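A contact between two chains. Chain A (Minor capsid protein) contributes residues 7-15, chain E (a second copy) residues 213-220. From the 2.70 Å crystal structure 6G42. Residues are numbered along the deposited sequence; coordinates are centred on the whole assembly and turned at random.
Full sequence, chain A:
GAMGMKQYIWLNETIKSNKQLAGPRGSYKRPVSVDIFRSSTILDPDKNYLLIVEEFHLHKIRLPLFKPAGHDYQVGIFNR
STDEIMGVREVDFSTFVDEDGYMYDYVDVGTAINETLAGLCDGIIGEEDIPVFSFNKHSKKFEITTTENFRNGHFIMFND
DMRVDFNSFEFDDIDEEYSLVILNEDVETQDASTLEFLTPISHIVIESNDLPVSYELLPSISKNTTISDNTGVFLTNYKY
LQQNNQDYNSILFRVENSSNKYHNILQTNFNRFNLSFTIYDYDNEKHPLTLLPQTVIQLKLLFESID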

# COMPACT_ATOMS: atom_id res chain seq x y z
N GLN A 7 11.87 6.20 31.69
CA GLN A 7 12.71 7.23 31.09
C GLN A 7 12.92 6.95 29.61
O GLN A 7 13.13 5.80 29.20
CB GLN A 7 14.05 7.27 31.82
CG GLN A 7 14.82 8.57 31.63
CD GLN A 7 16.14 8.60 32.40
OE1 GLN A 7 16.67 7.56 32.81
NE2 GLN A 7 16.67 9.80 32.60
N TYR A 8 12.84 8.02 28.81
CA TYR A 8 13.18 7.99 27.39
C TYR A 8 14.38 8.90 27.15
O TYR A 8 14.27 10.11 27.28
CB TYR A 8 11.99 8.47 26.54
CG TYR A 8 10.86 7.46 26.46
CD1 TYR A 8 9.94 7.32 27.49
CD2 TYR A 8 10.73 6.62 25.35
CE1 TYR A 8 8.92 6.39 27.43
CE2 TYR A 8 9.71 5.69 25.27
CZ TYR A 8 8.81 5.57 26.31
OH TYR A 8 7.80 4.65 26.24
N ILE A 9 15.52 8.30 26.83
CA ILE A 9 16.74 9.04 26.47
C ILE A 9 17.00 8.86 24.97
O ILE A 9 17.30 7.76 24.52
CB ILE A 9 17.96 8.59 27.29
CG1 ILE A 9 17.72 8.86 28.78
CG2 ILE A 9 19.23 9.32 26.84
CD1 ILE A 9 18.65 8.10 29.71
N TRP A 10 16.89 9.96 24.22
CA TRP A 10 17.09 9.97 22.77
C TRP A 10 18.48 10.51 22.42
O TRP A 10 18.88 11.57 22.90
CB TRP A 10 16.06 10.86 22.08
CG TRP A 10 14.65 10.43 22.25
CD1 TRP A 10 13.75 10.92 23.13
CD2 TRP A 10 13.97 9.43 21.48
NE1 TRP A 10 12.54 10.29 22.97
CE2 TRP A 10 12.65 9.36 21.97
CE3 TRP A 10 14.36 8.57 20.45
CZ2 TRP A 10 11.71 8.47 21.46
CZ3 TRP A 10 13.42 7.68 19.93
CH2 TRP A 10 12.11 7.64 20.44
N LEU A 11 19.18 9.78 21.55
CA LEU A 11 20.48 10.20 21.06
C LEU A 11 20.41 10.29 19.54
O LEU A 11 20.08 9.31 18.88
CB LEU A 11 21.54 9.20 21.50
CG LEU A 11 22.99 9.36 21.02
CD1 LEU A 11 23.56 10.72 21.35
CD2 LEU A 11 23.84 8.29 21.68
N ASN A 12 20.68 11.49 19.01
CA ASN A 12 20.82 11.72 17.56
C ASN A 12 22.28 11.67 17.15
O ASN A 12 23.17 11.88 17.97
CB ASN A 12 20.24 13.08 17.17
CG ASN A 12 18.72 13.10 17.21
OD1 ASN A 12 18.07 12.44 16.40
ND2 ASN A 12 18.15 13.87 18.13
N GLU A 13 22.50 11.40 15.87
CA GLU A 13 23.84 11.39 15.30
C GLU A 13 23.80 11.56 13.78
O GLU A 13 22.86 11.11 13.13
CB GLU A 13 24.54 10.09 15.68
CG GLU A 13 26.04 10.11 15.50
CD GLU A 13 26.74 11.24 16.27
OE1 GLU A 13 26.67 11.26 17.52
OE2 GLU A 13 27.37 12.08 15.60
N THR A 14 24.82 12.22 13.22
CA THR A 14 24.91 12.48 11.77
C THR A 14 26.33 12.41 11.22
O THR A 14 27.29 12.58 11.97
CB THR A 14 24.36 13.88 11.40
OG1 THR A 14 25.07 14.87 12.15
CG2 THR A 14 22.87 13.99 11.70
N ILE A 15 26.44 12.15 9.92
CA ILE A 15 27.71 12.20 9.17
C ILE A 15 27.48 12.97 7.87
O ILE A 15 26.80 12.49 6.96
CB ILE A 15 28.26 10.80 8.80
CG1 ILE A 15 28.22 9.84 9.99
CG2 ILE A 15 29.69 10.92 8.28
CD1 ILE A 15 28.53 8.41 9.60
N VAL E 213 10.52 19.69 29.29
CA VAL E 213 10.58 18.36 28.68
C VAL E 213 12.06 17.97 28.51
O VAL E 213 12.90 18.84 28.24
CB VAL E 213 9.81 18.33 27.33
CG1 VAL E 213 10.44 19.24 26.28
CG2 VAL E 213 9.66 16.92 26.79
N SER E 214 12.37 16.69 28.68
CA SER E 214 13.76 16.23 28.61
C SER E 214 14.31 16.37 27.18
O SER E 214 13.62 16.05 26.21
CB SER E 214 13.93 14.80 29.16
OG SER E 214 13.56 13.80 28.23
N TYR E 215 15.53 16.87 27.07
CA TYR E 215 16.13 17.22 25.78
C TYR E 215 16.64 15.97 25.07
O TYR E 215 16.84 14.93 25.69
CB TYR E 215 17.29 18.20 25.97
CG TYR E 215 16.91 19.65 26.23
CD1 TYR E 215 15.96 20.00 27.21
CD2 TYR E 215 17.53 20.69 25.53
CE1 TYR E 215 15.64 21.33 27.45
CE2 TYR E 215 17.21 22.02 25.77
CZ TYR E 215 16.27 22.34 26.73
OH TYR E 215 15.95 23.66 26.96
N GLU E 216 16.84 16.08 23.76
CA GLU E 216 17.51 15.03 22.98
C GLU E 216 19.01 15.31 22.91
O GLU E 216 19.43 16.46 22.77
CB GLU E 216 16.92 14.93 21.57
CG GLU E 216 15.44 14.56 21.54
CD GLU E 216 15.03 13.84 20.27
OE1 GLU E 216 15.60 14.11 19.19
OE2 GLU E 216 14.12 12.99 20.33
N LEU E 217 19.82 14.25 23.01
CA LEU E 217 21.28 14.39 22.97
C LEU E 217 21.77 14.61 21.53
O LEU E 217 21.43 13.85 20.62
CB LEU E 217 21.96 13.16 23.58
CG LEU E 217 21.53 12.72 24.99
CD1 LEU E 217 22.36 11.53 25.44
CD2 LEU E 217 21.66 13.86 25.98
N LEU E 218 22.56 15.66 21.34
CA LEU E 218 23.09 16.05 20.02
C LEU E 218 24.62 15.95 19.99
O LEU E 218 25.26 15.96 21.03
CB LEU E 218 22.65 17.47 19.67
CG LEU E 218 21.17 17.67 19.33
CD1 LEU E 218 20.83 19.15 19.27
CD2 LEU E 218 20.81 16.99 18.02
N PRO E 219 25.20 15.86 18.77
CA PRO E 219 26.66 15.93 18.67
C PRO E 219 27.15 17.38 18.80
O PRO E 219 26.34 18.30 18.92
CB PRO E 219 26.93 15.38 17.27
CG PRO E 219 25.71 15.70 16.48
CD PRO E 219 24.56 15.69 17.45
N SER E 220 28.46 17.56 18.80
CA SER E 220 29.04 18.90 18.88
C SER E 220 28.77 19.67 17.60
O SER E 220 28.71 19.07 16.52
CB SER E 220 30.55 18.80 19.12
OG SER E 220 31.16 18.00 18.12

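How do the two backbones meet? They run in nearly the same direction, their end-to-end lines 21° apart, so the contact has a parallel register. Residues 8-15 of chain A form a strand, and chain E joins it through a single bridge between Leu A11 and Leu E217, whose CA atoms lie 4.7 Å apart. Leu E217 uses both of its backbone polar groups: its N donates to Trp A10 O at 2.8 Å, and its O accepts from Asn A12 N at 3.0 Å. Both bonds are close to straight, at 165° and 166°. One residue of chain E thus spans the two residues flanking Leu A11, the usual pattern of a parallel bridge. Further along the backbones separate, with the CA atoms of Glu A13 and Pro E219 6.3 Å apart.

What does Glu E216 do with its carboxylate? It reaches chain A with both oxygens. OE1 accepts a hydrogen bond from Asn A12 ND2 at 2.8 Å, tying the amide side chain to the strand's neighbour. OE2 lies over one face of the Trp A10 ring, 3.2 Å from its CG, and is hydrogen-bonded elsewhere in the structure, as is Trp A10 NE1.

Where is the apolar packing? Leu E217 has the largest covered area of any residue here. Its CD1 sits 4.1 Å from Ile A9 CG2, and its CB is 3.7 Å from Leu A11 CD1, so aliphatic surface gathers around the bridge.

How does the contact finish beyond the bridge? Proline lacks a backbone N-H, so Pro E219 cannot donate to the strand, and it contributes ring contacts instead. Its CB lies 3.7 Å from Glu A13 OE2 and its CD 4.1 Å from Asn A12 O. Nearby, Leu E218 CD2 packs 4.0 Å from Asn A12 CB.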